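Local coordinates for putative fusidic acid resistance protein (Staphylococcus aureus, PDB 2YB5), which mediates resistance to the antibiotic fusidic acid, probably by binding elongation factor G and helping to clear it from stalled ribosomes, at residues N5-K11 / I48-I54; L42-N46 / F59-D64; I84-I89 / T115-L121. All coordinates share one frame; numbering follows the deposited sequence.

Contact 1 of 3, residues N5-K11 / I48-I54; sequences NKIEVYK and IFKEKDI
I7 and the lysine chain of K52 hold the extended N-terminal segment that leads into helix 9-27 against the turn that ends helix 35-50, a mostly apolar loop-to-helix-end contact within the elongation factor G-binding N-terminal domain. The turn is a Schellman motif. D53, with its positive phi of 57°, is the C-prime residue, I54 N bonds back to F49 O and D53 N to K50 O. F49 O also accepts from K52 N.

Isoleucine suits position 7 because both its branches reach the F49 ring. With CG1 lodged between the backbone N and the carbonyl carbon (chi1 58°), I7 CD1 runs out to 4.0 Å from F49 CZ, meeting the ring obliquely. I7 CG2 additionally rests 3.8 Å from I48 O and approaches I54 CD1. The methyl end of I54 presses on the neighbouring backbone, CD1 lying 3.1 Å from N5 O, a tight approach for a carbon. K52 uses its aliphatic length, bent about CB-CG and again about CD-CE, to curve past the K6 carbonyl oxygen, with CD 3.5 Å from K6 O; the second bend brings its NZ round to a salt bridge with E51 OE2 at 3.1 Å. Further on, K11 CB packs on I48 CG2 at 3.9 Å, and its ammonium stays just beyond salt-bridge range of E51.

Behind this layer, I48 and F49 pack on V15 of helix 9-27 and I7 touches F12, while the I7 backbone bonds to Y83 and Q85, fixing the N-terminal segment between helix 35-50 and the loop after helix 70-80.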
loop_
_atom_site.group_PDB
_atom_site.type_symbol
_atom_site.label_atom_id
_atom_site.label_comp_id
_atom_site.label_asym_id
_atom_site.label_seq_id
_atom_site.Cartn_x
_atom_site.Cartn_y
_atom_site.Cartn_z
ATOM N N ASN A 5 -2.404 -19.138 -2.141
ATOM C CA ASN A 5 -1.234 -19.375 -1.295
ATOM C C ASN A 5 -0.303 -18.153 -1.390
ATOM O O ASN A 5 0.919 -18.284 -1.356
ATOM C CB ASN A 5 -0.523 -20.664 -1.731
ATOM C CG ASN A 5 0.249 -21.342 -0.600
ATOM O OD1 ASN A 5 -0.174 -21.352 0.563
ATOM N ND2 ASN A 5 1.383 -21.946 -0.952
ATOM N N LYS A 6 -0.896 -16.968 -1.513
ATOM C CA LYS A 6 -0.139 -15.712 -1.536
ATOM C C LYS A 6 -0.923 -14.569 -0.895
ATOM O O LYS A 6 -2.124 -14.681 -0.667
ATOM C CB LYS A 6 0.299 -15.341 -2.960
ATOM C CG LYS A 6 -0.546 -15.894 -4.070
ATOM C CD LYS A 6 -0.054 -15.376 -5.415
ATOM C CE LYS A 6 1.277 -16.007 -5.842
ATOM N NZ LYS A 6 1.617 -15.608 -7.244
ATOM N N ILE A 7 -0.232 -13.473 -0.607
ATOM C CA ILE A 7 -0.807 -12.376 0.178
ATOM C C ILE A 7 -0.885 -11.088 -0.621
ATOM O O ILE A 7 -0.186 -10.915 -1.616
ATOM C CB ILE A 7 0.008 -12.109 1.481
ATOM C CG1 ILE A 7 1.470 -11.768 1.165
ATOM C CG2 ILE A 7 -0.068 -13.315 2.406
ATOM C CD1 ILE A 7 2.172 -11.026 2.273
ATOM N N GLU A 8 -1.724 -10.169 -0.158
ATOM C CA GLU A 8 -1.863 -8.871 -0.809
ATOM C C GLU A 8 -0.637 -7.999 -0.551
ATOM O O GLU A 8 0.076 -8.181 0.441
ATOM C CB GLU A 8 -3.137 -8.176 -0.331
ATOM C CG GLU A 8 -4.424 -8.971 -0.596
ATOM C CD GLU A 8 -4.635 -9.303 -2.067
ATOM O OE1 GLU A 8 -4.278 -8.473 -2.937
ATOM O OE2 GLU A 8 -5.169 -10.397 -2.357
ATOM N N VAL A 9 -0.373 -7.085 -1.475
ATOM C CA VAL A 9 0.730 -6.130 -1.350
ATOM C C VAL A 9 0.653 -5.345 -0.030
ATOM O O VAL A 9 1.672 -5.149 0.647
ATOM C CB VAL A 9 0.745 -5.141 -2.559
ATOM C CG1 VAL A 9 1.630 -3.941 -2.285
ATOM C CG2 VAL A 9 1.198 -5.858 -3.836
ATOM N N TYR A 10 -0.545 -4.890 0.337
ATOM C CA TYR A 10 -0.704 -4.157 1.605
ATOM C C TYR A 10 -0.381 -5.011 2.857
ATOM O O TYR A 10 0.133 -4.490 3.836
ATOM C CB TYR A 10 -2.080 -3.500 1.710
ATOM C CG TYR A 10 -3.262 -4.433 1.765
ATOM C CD1 TYR A 10 -3.723 -4.941 2.980
ATOM C CD2 TYR A 10 -3.957 -4.768 0.609
ATOM C CE1 TYR A 10 -4.827 -5.783 3.035
ATOM C CE2 TYR A 10 -5.055 -5.606 0.652
ATOM C CZ TYR A 10 -5.486 -6.107 1.863
ATOM O OH TYR A 10 -6.582 -6.933 1.890
ATOM N N LYS A 11 -0.644 -6.317 2.804
ATOM C CA LYS A 11 -0.255 -7.223 3.896
ATOM C C LYS A 11 1.253 -7.361 3.997
ATOM O O LYS A 11 1.788 -7.484 5.104
ATOM C CB LYS A 11 -0.890 -8.613 3.750
ATOM C CG LYS A 11 -2.399 -8.640 3.993
ATOM C CD LYS A 11 -2.730 -8.568 5.482
ATOM C CE LYS A 11 -4.235 -8.553 5.758
ATOM N NZ LYS A 11 -4.519 -8.660 7.238
ATOM N N ILE A 48 -0.760 -13.322 9.364
ATOM C CA ILE A 48 -0.883 -12.810 7.993
ATOM C C ILE A 48 -0.690 -13.935 6.963
ATOM O O ILE A 48 -1.314 -13.922 5.902
ATOM C CB ILE A 48 0.119 -11.665 7.718
ATOM C CG1 ILE A 48 -0.313 -10.391 8.455
ATOM C CG2 ILE A 48 0.243 -11.386 6.229
ATOM C CD1 ILE A 48 0.715 -9.294 8.411
ATOM N N PHE A 49 0.159 -14.908 7.293
ATOM C CA PHE A 49 0.384 -16.065 6.423
ATOM C C PHE A 49 -0.521 -17.257 6.752
ATOM O O PHE A 49 -0.871 -18.016 5.851
ATOM C CB PHE A 49 1.861 -16.464 6.444
ATOM C CG PHE A 49 2.754 -15.467 5.757
ATOM C CD1 PHE A 49 2.887 -15.472 4.365
ATOM C CD2 PHE A 49 3.430 -14.501 6.484
ATOM C CE1 PHE A 49 3.707 -14.554 3.721
ATOM C CE2 PHE A 49 4.250 -13.577 5.853
ATOM C CZ PHE A 49 4.388 -13.603 4.467
ATOM N N LYS A 50 -0.921 -17.416 8.015
ATOM C CA LYS A 50 -1.838 -18.513 8.387
ATOM C C LYS A 50 -3.174 -18.382 7.661
ATOM O O LYS A 50 -3.699 -19.363 7.136
ATOM C CB LYS A 50 -2.092 -18.577 9.900
ATOM C CG LYS A 50 -0.983 -19.244 10.710
ATOM C CD LYS A 50 -1.536 -20.180 11.795
ATOM C CE LYS A 50 -2.440 -19.459 12.793
ATOM N NZ LYS A 50 -2.694 -20.274 14.023
ATOM N N GLU A 51 -3.712 -17.164 7.636
ATOM C CA GLU A 51 -4.937 -16.854 6.881
ATOM C C GLU A 51 -4.932 -17.461 5.462
ATOM O O GLU A 51 -5.973 -17.909 4.977
ATOM C CB GLU A 51 -5.125 -15.329 6.813
ATOM C CG GLU A 51 -6.459 -14.845 6.229
ATOM C CD GLU A 51 -6.459 -13.346 5.917
ATOM O OE1 GLU A 51 -5.697 -12.594 6.572
ATOM O OE2 GLU A 51 -7.214 -12.922 5.014
ATOM N N LYS A 52 -3.763 -17.484 4.818
ATOM C CA LYS A 52 -3.625 -17.954 3.436
ATOM C C LYS A 52 -2.888 -19.300 3.309
ATOM O O LYS A 52 -2.435 -19.659 2.223
ATOM C CB LYS A 52 -2.907 -16.884 2.604
ATOM C CG LYS A 52 -3.685 -15.585 2.437
ATOM C CD LYS A 52 -4.805 -15.725 1.408
ATOM C CE LYS A 52 -5.485 -14.386 1.125
ATOM N NZ LYS A 52 -6.298 -13.916 2.277
ATOM N N ASP A 53 -2.770 -20.036 4.416
ATOM C CA ASP A 53 -2.170 -21.382 4.427
ATOM C C ASP A 53 -0.731 -21.456 3.891
ATOM O O ASP A 53 -0.345 -22.457 3.285
ATOM C CB ASP A 53 -3.058 -22.368 3.652
ATOM C CG ASP A 53 -4.474 -22.427 4.192
ATOM O OD1 ASP A 53 -4.644 -22.812 5.368
ATOM O OD2 ASP A 53 -5.415 -22.090 3.436
ATOM N N ILE A 54 0.059 -20.408 4.111
ATOM C CA ILE A 54 1.462 -20.403 3.689
ATOM C C ILE A 54 2.329 -20.753 4.885
ATOM O O ILE A 54 2.113 -20.242 5.985
ATOM C CB ILE A 54 1.909 -19.030 3.133
ATOM C CG1 ILE A 54 1.000 -18.576 1.988
ATOM C CG2 ILE A 54 3.359 -19.093 2.664
ATOM C CD1 ILE A 54 1.319 -17.181 1.473
#

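Contact 2 of 3, residues L42-N46 / F59-D64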
loop_
_atom_site.group_PDB
_atom_site.type_symbol
_atom_site.label_atom_id
_atom_site.label_comp_id
_atom_site.label_asym_id
_atom_site.label_seq_id
_atom_site.Cartn_x
_atom_site.Cartn_y
_atom_site.Cartn_z
ATOM N N LEU A 42 5.731 -11.369 16.495
ATOM C CA LEU A 42 5.948 -12.609 15.751
ATOM C C LEU A 42 4.624 -13.253 15.336
ATOM O O LEU A 42 4.465 -13.665 14.173
ATOM C CB LEU A 42 6.798 -13.581 16.560
ATOM C CG LEU A 42 8.235 -13.119 16.806
ATOM C CD1 LEU A 42 8.963 -14.136 17.701
ATOM C CD2 LEU A 42 8.969 -12.905 15.482
ATOM N N ASN A 43 3.666 -13.303 16.266
ATOM C CA ASN A 43 2.351 -13.880 15.966
ATOM C C ASN A 43 1.518 -13.076 14.965
ATOM O O ASN A 43 0.733 -13.669 14.226
ATOM C CB ASN A 43 1.543 -14.147 17.239
ATOM C CG ASN A 43 1.798 -15.540 17.819
ATOM O OD1 ASN A 43 2.002 -16.511 17.082
ATOM N ND2 ASN A 43 1.766 -15.644 19.139
ATOM N N GLU A 44 1.681 -11.750 14.938
ATOM C CA GLU A 44 1.023 -10.914 13.917
ATOM C C GLU A 44 1.531 -11.246 12.524
ATOM O O GLU A 44 0.747 -11.346 11.577
ATOM C CB GLU A 44 1.247 -9.422 14.183
ATOM C CG GLU A 44 0.551 -8.894 15.434
ATOM C CD GLU A 44 -0.950 -8.833 15.270
ATOM O OE1 GLU A 44 -1.422 -8.029 14.427
ATOM O OE2 GLU A 44 -1.658 -9.587 15.981
ATOM N N ILE A 45 2.842 -11.404 12.394
ATOM C CA ILE A 45 3.445 -11.754 11.110
ATOM C C ILE A 45 2.937 -13.109 10.627
ATOM O O ILE A 45 2.545 -13.254 9.461
ATOM C CB ILE A 45 4.982 -11.783 11.195
ATOM C CG1 ILE A 45 5.511 -10.371 11.460
ATOM C CG2 ILE A 45 5.594 -12.369 9.906
ATOM C CD1 ILE A 45 6.976 -10.295 11.759
ATOM N N ASN A 46 2.949 -14.084 11.531
ATOM C CA ASN A 46 2.523 -15.457 11.241
ATOM C C ASN A 46 1.063 -15.550 10.833
ATOM O O ASN A 46 0.724 -16.271 9.890
ATOM C CB ASN A 46 2.759 -16.355 12.466
ATOM C CG ASN A 46 2.529 -17.834 12.172
ATOM O OD1 ASN A 46 3.101 -18.392 11.237
ATOM N ND2 ASN A 46 1.705 -18.477 12.990
ATOM N N PHE A 59 10.712 -18.460 8.425
ATOM C CA PHE A 59 11.012 -17.038 8.447
ATOM C C PHE A 59 10.842 -16.555 9.882
ATOM O O PHE A 59 11.664 -15.785 10.382
ATOM C CB PHE A 59 10.077 -16.293 7.491
ATOM C CG PHE A 59 10.172 -14.783 7.566
ATOM C CD1 PHE A 59 11.302 -14.113 7.105
ATOM C CD2 PHE A 59 9.119 -14.037 8.080
ATOM C CE1 PHE A 59 11.386 -12.724 7.177
ATOM C CE2 PHE A 59 9.192 -12.646 8.143
ATOM C CZ PHE A 59 10.326 -11.989 7.691
ATOM N N ILE A 60 9.787 -17.040 10.542
ATOM C CA ILE A 60 9.534 -16.733 11.951
ATOM C C ILE A 60 10.740 -17.115 12.799
ATOM O O ILE A 60 11.207 -16.312 13.603
ATOM C CB ILE A 60 8.271 -17.463 12.492
ATOM C CG1 ILE A 60 6.989 -16.862 11.896
ATOM C CG2 ILE A 60 8.212 -17.401 14.006
ATOM C CD1 ILE A 60 6.717 -15.409 12.288
ATOM N N THR A 61 11.237 -18.341 12.617
ATOM C CA THR A 61 12.427 -18.807 13.336
ATOM C C THR A 61 13.628 -17.919 13.015
ATOM O O THR A 61 14.337 -17.477 13.912
ATOM C CB THR A 61 12.757 -20.288 12.999
ATOM O OG1 THR A 61 11.847 -21.153 13.695
ATOM C CG2 THR A 61 14.196 -20.643 13.400
ATOM N N SER A 62 13.829 -17.644 11.732
ATOM C CA SER A 62 14.925 -16.792 11.285
ATOM C C SER A 62 14.924 -15.390 11.916
ATOM O O SER A 62 15.982 -14.916 12.337
ATOM C CB SER A 62 14.909 -16.671 9.763
ATOM O OG SER A 62 16.120 -16.111 9.303
ATOM N N ILE A 63 13.756 -14.739 11.987
ATOM C CA ILE A 63 13.651 -13.374 12.553
ATOM C C ILE A 63 13.629 -13.315 14.091
ATOM O O ILE A 63 13.889 -12.260 14.682
ATOM C CB ILE A 63 12.418 -12.579 12.008
ATOM C CG1 ILE A 63 11.094 -13.227 12.423
ATOM C CG2 ILE A 63 12.487 -12.431 10.484
ATOM C CD1 ILE A 63 9.883 -12.593 11.767
ATOM N N ASP A 64 13.315 -14.433 14.738
ATOM C CA ASP A 64 13.329 -14.511 16.197
ATOM C C ASP A 64 14.775 -14.576 16.704
ATOM O O ASP A 64 15.206 -15.582 17.253
ATOM C CB ASP A 64 12.527 -15.731 16.663
ATOM C CG ASP A 64 12.243 -15.719 18.153
ATOM O OD1 ASP A 64 12.778 -14.849 18.866
ATOM O OD2 ASP A 64 11.476 -16.587 18.610
#
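Residues 42-46 of helix 35-50 and the short helix 59-63 run nearly antiparallel, their N-to-C directions, measured over these segments, 154° apart and their axes 10.6 Å apart at closest approach. Two helices joined by a connecting loop in this way form a helical hairpin, here in the helical N-terminal domain, and its seam is apolar.

Branched aliphatic residues suit such a seam because they fill it without needing polar partners. I45 and I63 reach toward each other tip to tip, their CD1 methyls 3.7 Å apart. I63 can do so because its CG1 takes the slot between backbone N and carbonyl carbon (chi1 64°). The CG2 branch of I45 goes elsewhere, to the ring edge of F59, 4.0 Å from CE2 and near the ring plane. L42 divides its two methyls: CD2 slides past I63 CG1 at 3.7 Å, and CD1 packs on the flank of the D64 carboxylate. D64, just past the end of the helix, has its OD1 paired with K38 in a salt bridge, which accounts for a charged residue at this margin.

Beyond the seam, L42 and I45 also pack on helix 9-27, and F59 lies on leucines of helix 70-80, so the pair is one side of a larger bundle. I60 sends its bent chain across the gap, bringing CD1 to 3.4 Å from L42 O, the carbonyl that already accepts the helical bond from N46 N.

Contact 3 of 3, residues I84-I89 / T115-L121; sequences IQDFEI and TKEISYL
T115 opens a contact between two irregular segments that link the helical N-terminal domain to the treble-clef zinc-finger domain. Its OG1 donates to D86 OD2 at 2.6 Å, using the anti lone pair of that oxygen, and its carbonyl oxygen, T115 O, accepts from F87 N at 2.9 Å. Threonine suits the place because, with chi1 54°, the hydroxyl faces the aspartate while the methyl lies near I89.

K116 takes the other carboxylate oxygen: NZ forms a salt bridge with D86 OD1 at 3.1 Å, from the syn side and 27° out of the carboxylate plane. The two oxygens of D86 are thus held by different residues, which should restrict the rotation of its carboxylate. The long chain of K116 crosses D86 obliquely, its CG 3.2 Å from D86 OD2 and its CB packing near I84 CG2.

I118 lays CD1 over one face of the F87 ring, a CH-pi contact 4.2 Å from the centroid. Phenylalanine fits because its ring, sent across by CG anti to the backbone N (chi1 -176°), meets carbon on a face and a carbonyl at its rim: S119 O lies at the edge, 3.4 Å from F87 CE1. The amides of S119 and Y120 both bond N198 OD1, and the Y120 side chain touches C197, a zinc ligand, which places this segment beside the zinc site.

L121, where strand 121-125 begins, crosses both partners: CB lies 3.8 Å from F87 CE2, and CD2 meets I89 CG2 at the same 3.8 Å.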
loop_
_atom_site.group_PDB
_atom_site.type_symbol
_atom_site.label_atom_id
_atom_site.label_comp_id
_atom_site.label_asym_id
_atom_site.label_seq_id
_atom_site.Cartn_x
_atom_site.Cartn_y
_atom_site.Cartn_z
ATOM N N ILE A 84 3.924 -12.658 -2.854
ATOM C CA ILE A 84 3.043 -11.498 -3.043
ATOM C C ILE A 84 2.167 -11.652 -4.286
ATOM O O ILE A 84 2.678 -11.835 -5.394
ATOM C CB ILE A 84 3.838 -10.179 -3.214
ATOM C CG1 ILE A 84 4.716 -9.897 -1.994
ATOM C CG2 ILE A 84 2.890 -9.013 -3.458
ATOM C CD1 ILE A 84 5.608 -8.663 -2.150
ATOM N N GLN A 85 0.854 -11.541 -4.091
ATOM C CA GLN A 85 -0.115 -11.482 -5.193
ATOM C C GLN A 85 0.015 -10.162 -5.955
ATOM O O GLN A 85 -0.313 -9.095 -5.419
ATOM C CB GLN A 85 -1.538 -11.617 -4.635
ATOM C CG GLN A 85 -2.660 -11.541 -5.658
ATOM C CD GLN A 85 -2.763 -12.777 -6.522
ATOM O OE1 GLN A 85 -2.789 -12.678 -7.748
ATOM N NE2 GLN A 85 -2.829 -13.951 -5.895
ATOM N N ASP A 86 0.481 -10.230 -7.199
ATOM C CA ASP A 86 0.658 -9.028 -8.024
ATOM C C ASP A 86 -0.647 -8.286 -8.269
ATOM O O ASP A 86 -1.726 -8.875 -8.348
ATOM C CB ASP A 86 1.262 -9.371 -9.391
ATOM C CG ASP A 86 2.689 -9.819 -9.297
ATOM O OD1 ASP A 86 2.916 -10.984 -8.920
ATOM O OD2 ASP A 86 3.582 -9.010 -9.622
ATOM N N PHE A 87 -0.524 -6.970 -8.385
ATOM C CA PHE A 87 -1.626 -6.116 -8.790
ATOM C C PHE A 87 -1.884 -6.365 -10.273
ATOM O O PHE A 87 -0.961 -6.297 -11.074
ATOM C CB PHE A 87 -1.242 -4.659 -8.558
ATOM C CG PHE A 87 -2.335 -3.685 -8.853
ATOM C CD1 PHE A 87 -3.228 -3.316 -7.867
ATOM C CD2 PHE A 87 -2.468 -3.131 -10.122
ATOM C CE1 PHE A 87 -4.236 -2.400 -8.120
ATOM C CE2 PHE A 87 -3.471 -2.227 -10.392
ATOM C CZ PHE A 87 -4.361 -1.858 -9.386
ATOM N N GLU A 88 -3.130 -6.677 -10.617
ATOM C CA GLU A 88 -3.552 -6.800 -12.018
ATOM C C GLU A 88 -3.979 -5.433 -12.536
ATOM O O GLU A 88 -4.814 -4.753 -11.925
ATOM C CB GLU A 88 -4.692 -7.808 -12.160
ATOM C CG GLU A 88 -4.290 -9.204 -11.679
ATOM C CD GLU A 88 -5.381 -10.242 -11.844
ATOM O OE1 GLU A 88 -6.505 -9.884 -12.273
ATOM O OE2 GLU A 88 -5.109 -11.422 -11.541
ATOM N N ILE A 89 -3.358 -5.016 -13.628
ATOM C CA ILE A 89 -3.636 -3.735 -14.218
ATOM C C ILE A 89 -4.644 -3.978 -15.338
ATOM O O ILE A 89 -4.415 -4.834 -16.190
ATOM C CB ILE A 89 -2.372 -3.089 -14.818
ATOM C CG1 ILE A 89 -1.267 -2.963 -13.765
ATOM C CG2 ILE A 89 -2.715 -1.729 -15.384
ATOM C CD1 ILE A 89 -0.072 -2.125 -14.233
ATOM N N THR A 115 4.507 -4.394 -9.977
ATOM C CA THR A 115 3.163 -4.818 -9.582
ATOM C C THR A 115 3.097 -5.508 -8.214
ATOM O O THR A 115 2.009 -5.733 -7.695
ATOM C CB THR A 115 2.474 -5.682 -10.678
ATOM O OG1 THR A 115 3.304 -6.793 -11.030
ATOM C CG2 THR A 115 2.194 -4.841 -11.910
ATOM N N LYS A 116 4.253 -5.811 -7.622
ATOM C CA LYS A 116 4.304 -6.315 -6.250
ATOM C C LYS A 116 4.455 -5.169 -5.228
ATOM O O LYS A 116 4.673 -5.420 -4.045
ATOM C CB LYS A 116 5.458 -7.312 -6.090
ATOM C CG LYS A 116 5.346 -8.546 -6.983
ATOM C CD LYS A 116 6.595 -9.407 -6.885
ATOM C CE LYS A 116 6.529 -10.607 -7.798
ATOM N NZ LYS A 116 5.514 -11.607 -7.363
ATOM N N GLU A 117 4.363 -3.925 -5.699
ATOM C CA GLU A 117 4.556 -2.754 -4.849
ATOM C C GLU A 117 3.361 -1.829 -4.791
ATOM O O GLU A 117 3.426 -0.777 -4.134
ATOM C CB GLU A 117 5.758 -1.944 -5.330
ATOM C CG GLU A 117 7.058 -2.707 -5.371
ATOM C CD GLU A 117 8.229 -1.773 -5.570
ATOM O OE1 GLU A 117 8.147 -0.921 -6.484
ATOM O OE2 GLU A 117 9.215 -1.877 -4.808
ATOM N N ILE A 118 2.264 -2.201 -5.438
ATOM C CA ILE A 118 1.071 -1.363 -5.395
ATOM C C ILE A 118 -0.180 -2.132 -5.004
ATOM O O ILE A 118 -0.419 -3.249 -5.470
ATOM C CB ILE A 118 0.838 -0.586 -6.712
ATOM C CG1 ILE A 118 0.925 -1.488 -7.933
ATOM C CG2 ILE A 118 1.822 0.578 -6.843
ATOM C CD1 ILE A 118 0.360 -0.805 -9.183
ATOM N N SER A 119 -0.941 -1.523 -4.101
ATOM C CA SER A 119 -2.269 -1.969 -3.744
ATOM C C SER A 119 -3.284 -1.216 -4.591
ATOM O O SER A 119 -4.393 -1.685 -4.814
ATOM C CB SER A 119 -2.534 -1.701 -2.270
ATOM O OG SER A 119 -1.694 -2.513 -1.468
ATOM N N TYR A 120 -2.915 -0.024 -5.030
ATOM C CA TYR A 120 -3.736 0.699 -5.985
ATOM C C TYR A 120 -2.871 1.429 -7.006
ATOM O O TYR A 120 -1.742 1.821 -6.712
ATOM C CB TYR A 120 -4.664 1.674 -5.257
ATOM C CG TYR A 120 -4.033 2.926 -4.726
ATOM C CD1 TYR A 120 -3.897 4.053 -5.523
ATOM C CD2 TYR A 120 -3.617 3.007 -3.388
ATOM C CE1 TYR A 120 -3.327 5.225 -5.016
ATOM C CE2 TYR A 120 -3.051 4.147 -2.888
ATOM C CZ TYR A 120 -2.922 5.264 -3.697
ATOM O OH TYR A 120 -2.371 6.412 -3.182
ATOM N N LEU A 121 -3.420 1.627 -8.190
ATOM C CA LEU A 121 -2.692 2.289 -9.268
ATOM C C LEU A 121 -3.099 3.752 -9.362
ATOM O O LEU A 121 -4.232 4.068 -9.771
ATOM C CB LEU A 121 -2.959 1.583 -10.597
ATOM C CG LEU A 121 -2.180 2.136 -11.788
ATOM C CD1 LEU A 121 -0.679 2.204 -11.468
ATOM C CD2 LEU A 121 -2.460 1.269 -13.004
#

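Overall arrangement
Along the chain, contacts 1 and 2 alternate their segments and both use helix 35-50, so that 5-11, 42-46, 48-54 and 59-64 all lie in the elongation factor G-binding domain; their centres are about 14 Å apart. Contact 3 follows in series and joins that domain to the zinc-finger domain. Its centre is also about 14 Å from that of contact 1, and the two touch, I7 O probably accepting from Q85 N at 2.8 Å while Y10 approaches S119. The centre of contact 2 is about 24 Å from that of contact 3, and the two do not touch. The N-terminal segment 5-11 therefore takes part in both the helical domain and its junction with the zinc-finger domain.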